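Non-sulfated chondroitin lyase E66 (Autographa californica nucleopolyhedrovirus, PDB 3VSN) cleaves non-sulfated chondroitin as a polysaccharide lyase of the viral envelope and is essential for oral infectivity, perhaps by digesting the chondroitin barrier of the host midgut. Local coordinates at residues Ala418-Asp423 against Val593-Asn598; Gly583-Phe588 against Thr622-Pro627; Asn598-Phe603 against Gln653-Ile658. All coordinates share one frame; numbering follows the deposited sequence.

Overall arrangement
Along the chain, strand 414-421 comes first, forming an edge of one antiparallel sheet; contact 1 closes a loop of about 170 residues by bringing its end against 593-598, in a second antiparallel sheet. Before that loop closes the chain lays down 584-589, and contact 2, closing a loop of 33 residues, joins 583-588 to the end of helix 614-623 at 622-627, so contacts 1 and 2 cross. Contact 3 opens at Asn598, where contact 1 ends, and closes a loop of 49 residues by pairing 598-603 with 653-658, which carries the C-terminal strand 654-658; it follows contact 1 in series and crosses contact 2. Strands 584-589, 592-597, 600-605 and 654-658 are successive neighbours, so all three contacts converge on one sheet.

Contact 1 of 3, residues Ala418-Asp423 against Val593-Asn598; sequences AIAKTD and VMVKEN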
ATOM      1  N   ALA A 418      14.540  10.750   8.417  1.00 10.86           N
ATOM      2  CA  ALA A 418      13.938  12.078   8.423  1.00 10.94           C
ATOM      3  C   ALA A 418      13.244  12.352   7.098  1.00 10.87           C
ATOM      4  O   ALA A 418      13.690  11.896   6.041  1.00 10.59           O
ATOM      5  CB  ALA A 418      14.984  13.146   8.707  1.00 10.90           C
ATOM      6  N   ILE A 419      12.146  13.098   7.168  1.00 10.88           N
ATOM      7  CA  ILE A 419      11.371  13.462   5.984  1.00 11.16           C
ATOM      8  C   ILE A 419      11.047  14.955   6.027  1.00 11.30           C
ATOM      9  O   ILE A 419      10.662  15.479   7.071  1.00 11.24           O
ATOM     10  CB  ILE A 419      10.062  12.640   5.873  1.00 11.05           C
ATOM     11  CG1 ILE A 419      10.360  11.135   5.841  1.00 11.20           C
ATOM     12  CG2 ILE A 419       9.279  13.038   4.624  1.00 11.15           C
ATOM     13  CD1 ILE A 419       9.151  10.245   6.086  1.00 11.22           C
ATOM     14  N   ALA A 420      11.227  15.638   4.900  1.00 11.50           N
ATOM     15  CA  ALA A 420      10.817  17.033   4.772  1.00 11.98           C
ATOM     16  C   ALA A 420      10.099  17.203   3.448  1.00 12.14           C
ATOM     17  O   ALA A 420      10.552  16.691   2.427  1.00 12.12           O
ATOM     18  CB  ALA A 420      12.020  17.965   4.849  1.00 11.87           C
ATOM     19  N   LYS A 421       8.973  17.910   3.463  1.00 12.49           N
ATOM     20  CA  LYS A 421       8.213  18.116   2.233  1.00 12.99           C
ATOM     21  C   LYS A 421       7.663  19.530   2.103  1.00 13.24           C
ATOM     22  O   LYS A 421       7.423  20.221   3.100  1.00 12.77           O
ATOM     23  CB  LYS A 421       7.076  17.088   2.112  1.00 13.06           C
ATOM     24  CG  LYS A 421       5.961  17.269   3.137  1.00 13.46           C
ATOM     25  CD  LYS A 421       4.827  16.283   2.913  1.00 13.76           C
ATOM     26  CE  LYS A 421       3.607  16.638   3.751  1.00 14.01           C
ATOM     27  NZ  LYS A 421       3.855  16.455   5.209  1.00 14.31           N
ATOM     28  N   THR A 422       7.480  19.942   0.852  1.00 13.91           N
ATOM     29  CA  THR A 422       6.826  21.201   0.510  1.00 14.89           C
ATOM     30  C   THR A 422       5.666  20.902  -0.449  1.00 15.70           C
ATOM     31  O   THR A 422       5.202  19.761  -0.512  1.00 16.12           O
ATOM     32  CB  THR A 422       7.810  22.201  -0.131  1.00 14.90           C
ATOM     33  OG1 THR A 422       8.444  21.589  -1.264  1.00 15.22           O
ATOM     34  CG2 THR A 422       8.872  22.650   0.876  1.00 14.93           C
ATOM     35  N   ASP A 423       5.237  21.915  -1.203  1.00 16.08           N
ATOM     36  CA  ASP A 423       4.079  21.812  -2.100  0.50 16.24           C
ATOM     37  C   ASP A 423       4.182  20.666  -3.103  1.00 16.00           C
ATOM     38  O   ASP A 423       3.269  19.847  -3.221  1.00 16.02           O
ATOM     39  CB  ASP A 423       3.881  23.120  -2.870  0.50 17.08           C
ATOM     40  CG  ASP A 423       3.098  24.146  -2.086  0.50 17.64           C
ATOM     41  OD1 ASP A 423       2.767  23.884  -0.914  0.50 18.07           O
ATOM     42  OD2 ASP A 423       2.814  25.225  -2.652  0.50 17.99           O
ATOM     43  N   VAL A 593      17.403  16.975   7.390  1.00 11.16           N
ATOM     44  CA  VAL A 593      17.001  17.075   5.990  1.00 11.20           C
ATOM     45  C   VAL A 593      16.133  18.325   5.839  1.00 11.50           C
ATOM     46  O   VAL A 593      15.391  18.685   6.761  1.00 11.41           O
ATOM     47  CB  VAL A 593      16.280  15.792   5.488  1.00 11.15           C
ATOM     48  CG1 VAL A 593      14.901  15.632   6.121  1.00 10.95           C
ATOM     49  CG2 VAL A 593      16.171  15.784   3.966  1.00 11.09           C
ATOM     50  N   MET A 594      16.242  18.986   4.689  1.00 11.80           N
ATOM     51  CA  MET A 594      15.531  20.237   4.440  1.00 12.16           C
ATOM     52  C   MET A 594      15.099  20.326   2.985  1.00 11.92           C
ATOM     53  O   MET A 594      15.837  19.904   2.090  1.00 11.54           O
ATOM     54  CB  MET A 594      16.429  21.438   4.771  1.00 12.94           C
ATOM     55  CG  MET A 594      15.757  22.796   4.593  1.00 14.00           C
ATOM     56  SD  MET A 594      16.913  24.139   4.228  1.00 16.12           S
ATOM     57  CE  MET A 594      17.127  23.891   2.471  1.00 15.34           C
ATOM     58  N   VAL A 595      13.909  20.876   2.759  1.00 11.71           N
ATOM     59  CA  VAL A 595      13.437  21.193   1.413  1.00 12.01           C
ATOM     60  C   VAL A 595      12.920  22.624   1.398  1.00 12.36           C
ATOM     61  O   VAL A 595      12.201  23.035   2.310  1.00 12.37           O
ATOM     62  CB  VAL A 595      12.327  20.224   0.939  1.00 12.01           C
ATOM     63  CG1 VAL A 595      11.801  20.630  -0.435  1.00 11.97           C
ATOM     64  CG2 VAL A 595      12.855  18.798   0.887  1.00 11.88           C
ATOM     65  N   LYS A 596      13.301  23.375   0.367  1.00 12.77           N
ATOM     66  CA  LYS A 596      12.843  24.752   0.183  1.00 13.41           C
ATOM     67  C   LYS A 596      12.159  24.887  -1.166  1.00 13.81           C
ATOM     68  O   LYS A 596      12.715  24.498  -2.196  1.00 13.79           O
ATOM     69  CB  LYS A 596      14.017  25.737   0.286  1.00 13.39           C
ATOM     70  CG  LYS A 596      13.678  27.169  -0.106  1.00 13.77           C
ATOM     71  CD  LYS A 596      14.838  28.120   0.145  1.00 13.91           C
ATOM     72  CE  LYS A 596      14.602  29.462  -0.532  1.00 14.33           C
ATOM     73  NZ  LYS A 596      14.862  29.408  -1.999  1.00 14.27           N
ATOM     74  N   GLU A 597      10.950  25.436  -1.151  1.00 14.65           N
ATOM     75  CA  GLU A 597      10.192  25.660  -2.370  1.00 15.84           C
ATOM     76  C   GLU A 597       9.301  26.876  -2.196  1.00 16.81           C
ATOM     77  O   GLU A 597       8.530  26.969  -1.234  1.00 16.52           O
ATOM     78  CB  GLU A 597       9.362  24.419  -2.741  1.00 15.87           C
ATOM     79  CG  GLU A 597       8.494  24.614  -3.974  1.00 16.26           C
ATOM     80  CD  GLU A 597       7.679  23.388  -4.347  1.00 16.58           C
ATOM     81  OE1 GLU A 597       7.433  22.514  -3.486  1.00 16.35           O
ATOM     82  OE2 GLU A 597       7.275  23.313  -5.527  1.00 17.02           O
ATOM     83  N   ASN A 598       9.417  27.801  -3.148  1.00 18.13           N
ATOM     84  CA  ASN A 598       8.738  29.090  -3.085  1.00 19.45           C
ATOM     85  C   ASN A 598       9.137  29.824  -1.802  1.00 19.77           C
ATOM     86  O   ASN A 598      10.328  30.040  -1.575  1.00 20.87           O
ATOM     87  CB  ASN A 598       7.219  28.919  -3.247  1.00 19.83           C
ATOM     88  CG  ASN A 598       6.851  28.254  -4.566  1.00 20.46           C
ATOM     89  OD1 ASN A 598       7.477  28.512  -5.599  1.00 20.98           O
ATOM     90  ND2 ASN A 598       5.841  27.393  -4.538  1.00 20.54           N
TER
HETATM   91  O   HOH W   1       5.816  25.344  -1.121  1.00 20.81           O
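Val593 and Val595 point their side chains at Ala418 and Ala420 across the interface of two stacked antiparallel sheets, part of the beta-sandwich region of this lyase. Strands 418-421 and 593-597 belong to different sheets: their axes run nearly parallel, at 6°, and come no closer than 5.9 Å, so side chains rather than backbone bonds fill the gap. The packing is tight at the alanine end. CG1 of Val593 lies between its own backbone N and carbonyl carbon (chi1 70°), which places this methyl 3.6 Å from Ala418 CB and 3.9 Å from Ala420 CB. Val595 continues the row, its CG2 reaching to 3.5 Å from Ala420 O while its CG1 meets the Thr422 side chain. Ala427 and Leu429 of the adjoining strand 426-434 also touch Val593, so its surroundings here are apolar.

Toward the exposed residues Asp423 and Asn598 the contact changes character and opens to solvent. A water accepts a weak bond from Asp423 N and donates to Glu597 O at 3.2 Å, while Thr422 O is hydrogen-bonded to a glycerol, probably from the crystallisation liquor. Between the two regimes sits the buried carboxylate of Glu597, on an extended side chain. Its OE2 is hydrogen-bonded to Thr424 OG1, and its OE1 accepts from Thr422 OG1 at 2.6 Å, the hydroxyl arriving on the anti side and 16° out of the carboxylate plane.

Contact 2 of 3, residues Gly583-Phe588 against Thr622-Pro627; sequences GVKALF and TSIGEP
With chi1 at -72°, Lys585 sets its CG beside its own backbone N, and the fully extended chain beyond carries NZ to the loop after helix 614-623; Glu626, its CG likewise beside N, comes from the opposite direction to meet it. NZ donates to Glu626 OE2 at 2.8 Å, forming a salt bridge on the anti side of the carboxylate, 20° out of its plane. A second bond runs from Lys585 NZ to Ile624 O at 2.9 Å, close to the C=O axis at 169°. The ammonium therefore grips both a side chain and the backbone of the turn. That turn is a Schellman motif: Gly625, with positive phi, is the C-prime residue, Glu626 N bonds to Phe621 O, and Gly625 N bonds to Thr622 O at 3.1 Å. Along the lysine chain before its ammonium, Ile624 CD1 lies 4.0 Å from Lys585 CD. The other branch, CG2, approaches Leu587 CB at 4.0 Å, and CD1 and CD2 of Leu587 both rest against Ser623 CB on the last helical turn. Glu626 OE2 is shared with Lys596 of strand 592-597, and the two lysines would probably favour its ionised form.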
ATOM      1  N   GLY A 583      13.090  25.701  -8.931  1.00 14.64           N
ATOM      2  CA  GLY A 583      12.574  26.360  -7.726  1.00 14.02           C
ATOM      3  C   GLY A 583      12.655  25.503  -6.467  1.00 13.59           C
ATOM      4  O   GLY A 583      12.464  26.004  -5.357  1.00 14.04           O
ATOM      5  N   VAL A 584      12.933  24.212  -6.635  1.00 12.79           N
ATOM      6  CA  VAL A 584      13.074  23.290  -5.504  1.00 12.01           C
ATOM      7  C   VAL A 584      14.550  23.112  -5.165  1.00 11.52           C
ATOM      8  O   VAL A 584      15.359  22.785  -6.042  1.00 11.34           O
ATOM      9  CB  VAL A 584      12.458  21.901  -5.813  1.00 12.05           C
ATOM     10  CG1 VAL A 584      12.765  20.906  -4.698  1.00 11.93           C
ATOM     11  CG2 VAL A 584      10.952  22.007  -6.041  1.00 12.03           C
ATOM     12  N   LYS A 585      14.892  23.351  -3.900  1.00 10.94           N
ATOM     13  CA  LYS A 585      16.223  23.065  -3.371  1.00 10.64           C
ATOM     14  C   LYS A 585      16.073  22.115  -2.191  1.00 10.47           C
ATOM     15  O   LYS A 585      15.106  22.208  -1.432  1.00 10.50           O
ATOM     16  CB  LYS A 585      16.924  24.345  -2.900  1.00 10.52           C
ATOM     17  CG  LYS A 585      17.400  25.288  -4.003  1.00 10.41           C
ATOM     18  CD  LYS A 585      18.125  26.488  -3.401  1.00 10.40           C
ATOM     19  CE  LYS A 585      18.646  27.455  -4.462  1.00 10.49           C
ATOM     20  NZ  LYS A 585      19.552  28.478  -3.856  1.00 10.30           N
ATOM     21  N   ALA A 586      17.020  21.198  -2.040  1.00 10.23           N
ATOM     22  CA  ALA A 586      17.006  20.296  -0.898  1.00 10.16           C
ATOM     23  C   ALA A 586      18.391  20.191  -0.290  1.00 10.11           C
ATOM     24  O   ALA A 586      19.397  20.379  -0.978  1.00 10.06           O
ATOM     25  CB  ALA A 586      16.485  18.920  -1.297  1.00 10.12           C
ATOM     26  N   LEU A 587      18.437  19.897   1.005  1.00  9.90           N
ATOM     27  CA  LEU A 587      19.697  19.680   1.684  1.00 10.00           C
ATOM     28  C   LEU A 587      19.613  18.432   2.532  1.00 10.23           C
ATOM     29  O   LEU A 587      18.698  18.281   3.343  1.00 10.11           O
ATOM     30  CB  LEU A 587      20.071  20.877   2.563  1.00  9.90           C
ATOM     31  CG  LEU A 587      21.451  20.767   3.221  1.00  9.87           C
ATOM     32  CD1 LEU A 587      22.562  20.923   2.186  1.00  9.76           C
ATOM     33  CD2 LEU A 587      21.599  21.806   4.318  1.00  9.86           C
ATOM     34  N   PHE A 588      20.570  17.538   2.321  1.00 10.37           N
ATOM     35  CA  PHE A 588      20.737  16.378   3.168  1.00 10.71           C
ATOM     36  C   PHE A 588      22.001  16.637   3.969  1.00 10.98           C
ATOM     37  O   PHE A 588      23.081  16.781   3.399  1.00 11.11           O
ATOM     38  CB  PHE A 588      20.886  15.105   2.322  1.00 10.47           C
ATOM     39  CG  PHE A 588      19.722  14.839   1.401  1.00 10.50           C
ATOM     40  CD1 PHE A 588      18.633  14.085   1.834  1.00 10.57           C
ATOM     41  CD2 PHE A 588      19.715  15.335   0.096  1.00 10.54           C
ATOM     42  CE1 PHE A 588      17.557  13.832   0.990  1.00 10.44           C
ATOM     43  CE2 PHE A 588      18.638  15.088  -0.753  1.00 10.52           C
ATOM     44  CZ  PHE A 588      17.561  14.337  -0.302  1.00 10.48           C
ATOM     45  N   THR A 622      22.965  28.647   4.430  1.00 11.82           N
ATOM     46  CA  THR A 622      24.303  28.924   3.895  1.00 11.92           C
ATOM     47  C   THR A 622      24.723  27.857   2.868  1.00 11.78           C
ATOM     48  O   THR A 622      25.217  28.185   1.783  1.00 11.66           O
ATOM     49  CB  THR A 622      25.344  29.035   5.038  1.00 12.07           C
ATOM     50  OG1 THR A 622      24.947  30.072   5.950  1.00 12.23           O
ATOM     51  CG2 THR A 622      26.742  29.344   4.500  1.00 12.14           C
ATOM     52  N   SER A 623      24.498  26.588   3.200  1.00 11.62           N
ATOM     53  CA  SER A 623      24.847  25.478   2.304  1.00 11.66           C
ATOM     54  C   SER A 623      24.115  25.507   0.960  1.00 11.68           C
ATOM     55  O   SER A 623      24.694  25.147  -0.066  1.00 11.95           O
ATOM     56  CB  SER A 623      24.630  24.136   3.000  1.00 11.58           C
ATOM     57  OG  SER A 623      25.587  23.960   4.033  1.00 11.58           O
ATOM     58  N   ILE A 624      22.858  25.942   0.959  1.00 11.60           N
ATOM     59  CA  ILE A 624      22.087  26.030  -0.292  1.00 11.80           C
ATOM     60  C   ILE A 624      22.277  27.375  -1.010  1.00 11.90           C
ATOM     61  O   ILE A 624      21.574  27.678  -1.974  1.00 12.24           O
ATOM     62  CB  ILE A 624      20.582  25.707  -0.086  1.00 11.67           C
ATOM     63  CG1 ILE A 624      19.900  26.779   0.776  1.00 11.81           C
ATOM     64  CG2 ILE A 624      20.410  24.310   0.501  1.00 11.69           C
ATOM     65  CD1 ILE A 624      18.395  26.851   0.600  1.00 12.02           C
ATOM     66  N   GLY A 625      23.228  28.176  -0.535  1.00 12.18           N
ATOM     67  CA  GLY A 625      23.626  29.407  -1.222  1.00 12.63           C
ATOM     68  C   GLY A 625      22.789  30.625  -0.887  1.00 13.00           C
ATOM     69  O   GLY A 625      22.792  31.609  -1.629  1.00 12.96           O
ATOM     70  N   GLU A 626      22.072  30.567   0.231  1.00 13.45           N
ATOM     71  CA  GLU A 626      21.217  31.682   0.643  1.00 14.18           C
ATOM     72  C   GLU A 626      21.475  32.065   2.113  1.00 14.75           C
ATOM     73  O   GLU A 626      20.585  31.949   2.959  1.00 14.38           O
ATOM     74  CB  GLU A 626      19.743  31.352   0.365  1.00 14.42           C
ATOM     75  CG  GLU A 626      19.490  30.924  -1.081  1.00 14.82           C
ATOM     76  CD  GLU A 626      18.025  30.753  -1.429  1.00 15.40           C
ATOM     77  OE1 GLU A 626      17.210  31.601  -1.016  1.00 15.84           O
ATOM     78  OE2 GLU A 626      17.691  29.775  -2.139  1.00 15.39           O
ATOM     79  N   PRO A 627      22.704  32.540   2.410  1.00 15.48           N
ATOM     80  CA  PRO A 627      23.147  32.708   3.802  1.00 16.12           C
ATOM     81  C   PRO A 627      22.351  33.732   4.617  1.00 16.74           C
ATOM     82  O   PRO A 627      22.256  33.592   5.838  1.00 17.59           O
ATOM     83  CB  PRO A 627      24.606  33.152   3.660  1.00 16.02           C
ATOM     84  CG  PRO A 627      24.683  33.779   2.307  1.00 15.95           C
ATOM     85  CD  PRO A 627      23.738  32.985   1.453  1.00 15.52           C
TER

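Contact 3 of 3, residues Asn598-Phe603 against Gln653-Ile658; sequences NNKVSF and QFIFEI
Val601 and Phe656 form a hydrogen-bonded antiparallel pair (Val601 N to Phe656 O 3.0 Å, Phe656 N to Val601 O 2.9 Å), as do Phe603 and Phe654, with Ile658 N extending the pairing to Asn599 O, and the two strands meet at 160° between their N-to-C directions with a closest axis approach of 4.8 Å.

The face carrying Val601, Phe603, Phe654 and Phe656 is apolar. Phe603 and Phe656 meet rim to rim, neither over the other's face, with planes 82° apart and Phe603 CD1 3.8 Å from Phe656 CE2. Farther along, Val601 CG2 touches Ile658 CD1 at 3.6 Å, the two side chains slanting across each other.

On the other face, Ser602 holds OG opposite its backbone N (chi1 170°), directing the hydroxyl to Gln653 OE1 at 2.7 Å. That amide oxygen has a second donor: one bond comes from within the sheet, from Ser602 OG, and the other, from Lys421 N, crosses to the facing sheet. The last methylene of Lys600, CE, lies 3.8 Å from Ile655 CG2, with NZ beside it making a weak hydrogen bond to Lys421 O. At the open end the side chains of Asn599 and Glu657 lie side by side, pointing the same way, with amide and carboxylate planes nearly perpendicular, and a water accepts from Asn599 ND2 and donates to Glu657 OE2 at 2.8 Å and to Ile658 O.

Strand 600-605 is flanked in its sheet by 592-597 and 654-658; from helix 614-623, Phe621 touches Val601, while Ile617 and Ser620 lie on Phe603, and Ile617 also on Phe656, whose ring Tyr631 and Phe643 meet edge-to-face.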
ATOM      1  N   ASN A 598       9.417  27.801  -3.148  1.00 18.13           N
ATOM      2  CA  ASN A 598       8.738  29.090  -3.085  1.00 19.45           C
ATOM      3  C   ASN A 598       9.137  29.824  -1.802  1.00 19.77           C
ATOM      4  O   ASN A 598      10.328  30.040  -1.575  1.00 20.87           O
ATOM      5  CB  ASN A 598       7.219  28.919  -3.247  1.00 19.83           C
ATOM      6  CG  ASN A 598       6.851  28.254  -4.566  1.00 20.46           C
ATOM      7  OD1 ASN A 598       7.477  28.512  -5.599  1.00 20.98           O
ATOM      8  ND2 ASN A 598       5.841  27.393  -4.538  1.00 20.54           N
ATOM      9  N   ASN A 599       8.167  30.170  -0.961  1.00 20.50           N
ATOM     10  CA  ASN A 599       8.444  30.858   0.301  1.00 20.81           C
ATOM     11  C   ASN A 599       8.294  29.936   1.520  1.00 20.08           C
ATOM     12  O   ASN A 599       8.026  30.401   2.631  1.00 19.63           O
ATOM     13  CB  ASN A 599       7.531  32.086   0.443  1.00 22.72           C
ATOM     14  CG  ASN A 599       6.077  31.712   0.698  1.00 24.47           C
ATOM     15  OD1 ASN A 599       5.603  30.651   0.274  1.00 26.16           O
ATOM     16  ND2 ASN A 599       5.359  32.581   1.406  1.00 25.41           N
ATOM     17  N   LYS A 600       8.455  28.635   1.303  1.00 18.57           N
ATOM     18  CA  LYS A 600       8.252  27.648   2.360  1.00 18.12           C
ATOM     19  C   LYS A 600       9.487  26.774   2.519  1.00 16.86           C
ATOM     20  O   LYS A 600      10.092  26.371   1.529  1.00 16.24           O
ATOM     21  CB  LYS A 600       7.028  26.789   2.035  1.00 19.39           C
ATOM     22  CG  LYS A 600       6.636  25.792   3.111  1.00 21.07           C
ATOM     23  CD  LYS A 600       5.495  24.910   2.624  1.00 22.58           C
ATOM     24  CE  LYS A 600       5.010  23.967   3.714  1.00 23.59           C
ATOM     25  NZ  LYS A 600       6.039  22.938   4.041  1.00 24.86           N
ATOM     26  N   VAL A 601       9.868  26.500   3.766  1.00 15.50           N
ATOM     27  CA  VAL A 601      10.973  25.587   4.059  1.00 14.58           C
ATOM     28  C   VAL A 601      10.536  24.599   5.138  1.00 13.99           C
ATOM     29  O   VAL A 601       9.898  24.991   6.121  1.00 13.61           O
ATOM     30  CB  VAL A 601      12.242  26.333   4.538  1.00 14.84           C
ATOM     31  CG1 VAL A 601      13.368  25.350   4.812  1.00 14.76           C
ATOM     32  CG2 VAL A 601      12.705  27.345   3.507  1.00 15.33           C
ATOM     33  N   SER A 602      10.880  23.327   4.946  1.00 12.92           N
ATOM     34  CA  SER A 602      10.628  22.293   5.947  1.00 12.66           C
ATOM     35  C   SER A 602      11.934  21.609   6.368  1.00 12.28           C
ATOM     36  O   SER A 602      12.776  21.309   5.517  1.00 12.04           O
ATOM     37  CB  SER A 602       9.642  21.259   5.398  1.00 12.94           C
ATOM     38  OG  SER A 602       9.567  20.132   6.254  1.00 13.95           O
ATOM     39  N   PHE A 603      12.090  21.380   7.676  1.00 11.56           N
ATOM     40  CA  PHE A 603      13.230  20.650   8.249  1.00 11.29           C
ATOM     41  C   PHE A 603      12.726  19.477   9.070  1.00 11.08           C
ATOM     42  O   PHE A 603      11.667  19.571   9.691  1.00 10.95           O
ATOM     43  CB  PHE A 603      13.989  21.512   9.260  1.00 11.32           C
ATOM     44  CG  PHE A 603      14.789  22.631   8.668  1.00 11.40           C
ATOM     45  CD1 PHE A 603      14.207  23.874   8.451  1.00 11.37           C
ATOM     46  CD2 PHE A 603      16.150  22.469   8.410  1.00 11.48           C
ATOM     47  CE1 PHE A 603      14.955  24.926   7.945  1.00 11.57           C
ATOM     48  CE2 PHE A 603      16.907  23.522   7.904  1.00 11.40           C
ATOM     49  CZ  PHE A 603      16.303  24.749   7.669  1.00 11.51           C
ATOM     50  N   GLN A 653       7.997  17.785  11.395  1.00 13.05           N
ATOM     51  CA  GLN A 653       8.663  18.746  10.520  1.00 12.74           C
ATOM     52  C   GLN A 653       8.509  20.178  11.015  1.00 12.68           C
ATOM     53  O   GLN A 653       7.407  20.615  11.346  1.00 12.82           O
ATOM     54  CB  GLN A 653       8.145  18.623   9.085  1.00 12.49           C
ATOM     55  CG  GLN A 653       8.486  17.297   8.422  1.00 12.28           C
ATOM     56  CD  GLN A 653       7.872  17.148   7.042  1.00 12.24           C
ATOM     57  OE1 GLN A 653       7.784  18.111   6.278  1.00 12.04           O
ATOM     58  NE2 GLN A 653       7.453  15.927   6.714  1.00 12.04           N
ATOM     59  N   PHE A 654       9.627  20.897  11.066  1.00 12.49           N
ATOM     60  CA  PHE A 654       9.629  22.320  11.374  1.00 12.47           C
ATOM     61  C   PHE A 654       9.355  23.078  10.082  1.00 12.67           C
ATOM     62  O   PHE A 654      10.093  22.932   9.108  1.00 12.70           O
ATOM     63  CB  PHE A 654      10.990  22.752  11.938  1.00 12.43           C
ATOM     64  CG  PHE A 654      11.404  22.003  13.173  1.00 12.49           C
ATOM     65  CD1 PHE A 654      12.047  20.771  13.074  1.00 12.42           C
ATOM     66  CD2 PHE A 654      11.159  22.533  14.434  1.00 12.39           C
ATOM     67  CE1 PHE A 654      12.422  20.075  14.213  1.00 12.59           C
ATOM     68  CE2 PHE A 654      11.538  21.846  15.576  1.00 12.38           C
ATOM     69  CZ  PHE A 654      12.170  20.618  15.466  1.00 12.49           C
ATOM     70  N   ILE A 655       8.298  23.885  10.079  1.00 12.81           N
ATOM     71  CA  ILE A 655       7.914  24.637   8.889  1.00 13.09           C
ATOM     72  C   ILE A 655       8.116  26.134   9.116  1.00 13.44           C
ATOM     73  O   ILE A 655       7.671  26.687  10.129  1.00 13.06           O
ATOM     74  CB  ILE A 655       6.461  24.326   8.459  1.00 13.24           C
ATOM     75  CG1 ILE A 655       6.295  22.817   8.206  1.00 13.39           C
ATOM     76  CG2 ILE A 655       6.082  25.118   7.210  1.00 13.16           C
ATOM     77  CD1 ILE A 655       4.854  22.341   8.158  1.00 13.87           C
ATOM     78  N   PHE A 656       8.815  26.766   8.175  1.00 13.71           N
ATOM     79  CA  PHE A 656       9.100  28.191   8.229  1.00 14.64           C
ATOM     80  C   PHE A 656       8.646  28.866   6.949  1.00 15.65           C
ATOM     81  O   PHE A 656       8.618  28.246   5.880  1.00 15.53           O
ATOM     82  CB  PHE A 656      10.599  28.443   8.430  1.00 14.10           C
ATOM     83  CG  PHE A 656      11.146  27.841   9.690  1.00 13.87           C
ATOM     84  CD1 PHE A 656      11.081  28.538  10.893  1.00 13.63           C
ATOM     85  CD2 PHE A 656      11.720  26.573   9.677  1.00 13.87           C
ATOM     86  CE1 PHE A 656      11.578  27.981  12.060  1.00 13.60           C
ATOM     87  CE2 PHE A 656      12.218  26.012  10.843  1.00 13.74           C
ATOM     88  CZ  PHE A 656      12.141  26.715  12.037  1.00 13.65           C
ATOM     89  N   GLU A 657       8.287  30.139   7.077  1.00 17.22           N
ATOM     90  CA  GLU A 657       7.934  30.974   5.946  1.00 19.11           C
ATOM     91  C   GLU A 657       9.110  31.903   5.665  1.00 19.81           C
ATOM     92  O   GLU A 657       9.647  32.520   6.581  1.00 19.04           O
ATOM     93  CB  GLU A 657       6.666  31.774   6.263  1.00 20.80           C
ATOM     94  CG  GLU A 657       6.229  32.754   5.182  1.00 22.70           C
ATOM     95  CD  GLU A 657       4.998  33.564   5.571  1.00 24.07           C
ATOM     96  OE1 GLU A 657       4.493  33.416   6.704  1.00 25.60           O
ATOM     97  OE2 GLU A 657       4.532  34.364   4.740  1.00 25.71           O
ATOM     98  N   ILE A 658       9.514  31.990   4.403  1.00 21.03           N
ATOM     99  CA  ILE A 658      10.582  32.907   4.016  1.00 23.31           C
ATOM    100  C   ILE A 658       9.976  34.301   3.839  1.00 25.02           C
ATOM    101  O   ILE A 658       9.145  34.506   2.955  1.00 25.58           O
ATOM    102  CB  ILE A 658      11.300  32.426   2.734  1.00 23.64           C
ATOM    103  CG1 ILE A 658      11.909  31.032   2.941  1.00 23.66           C
ATOM    104  CG2 ILE A 658      12.388  33.401   2.318  1.00 24.16           C
ATOM    105  CD1 ILE A 658      12.815  30.911   4.157  1.00 23.13           C
TER
HETATM  106  O   HOH W   2       6.379  35.101   2.765  1.00 31.14           O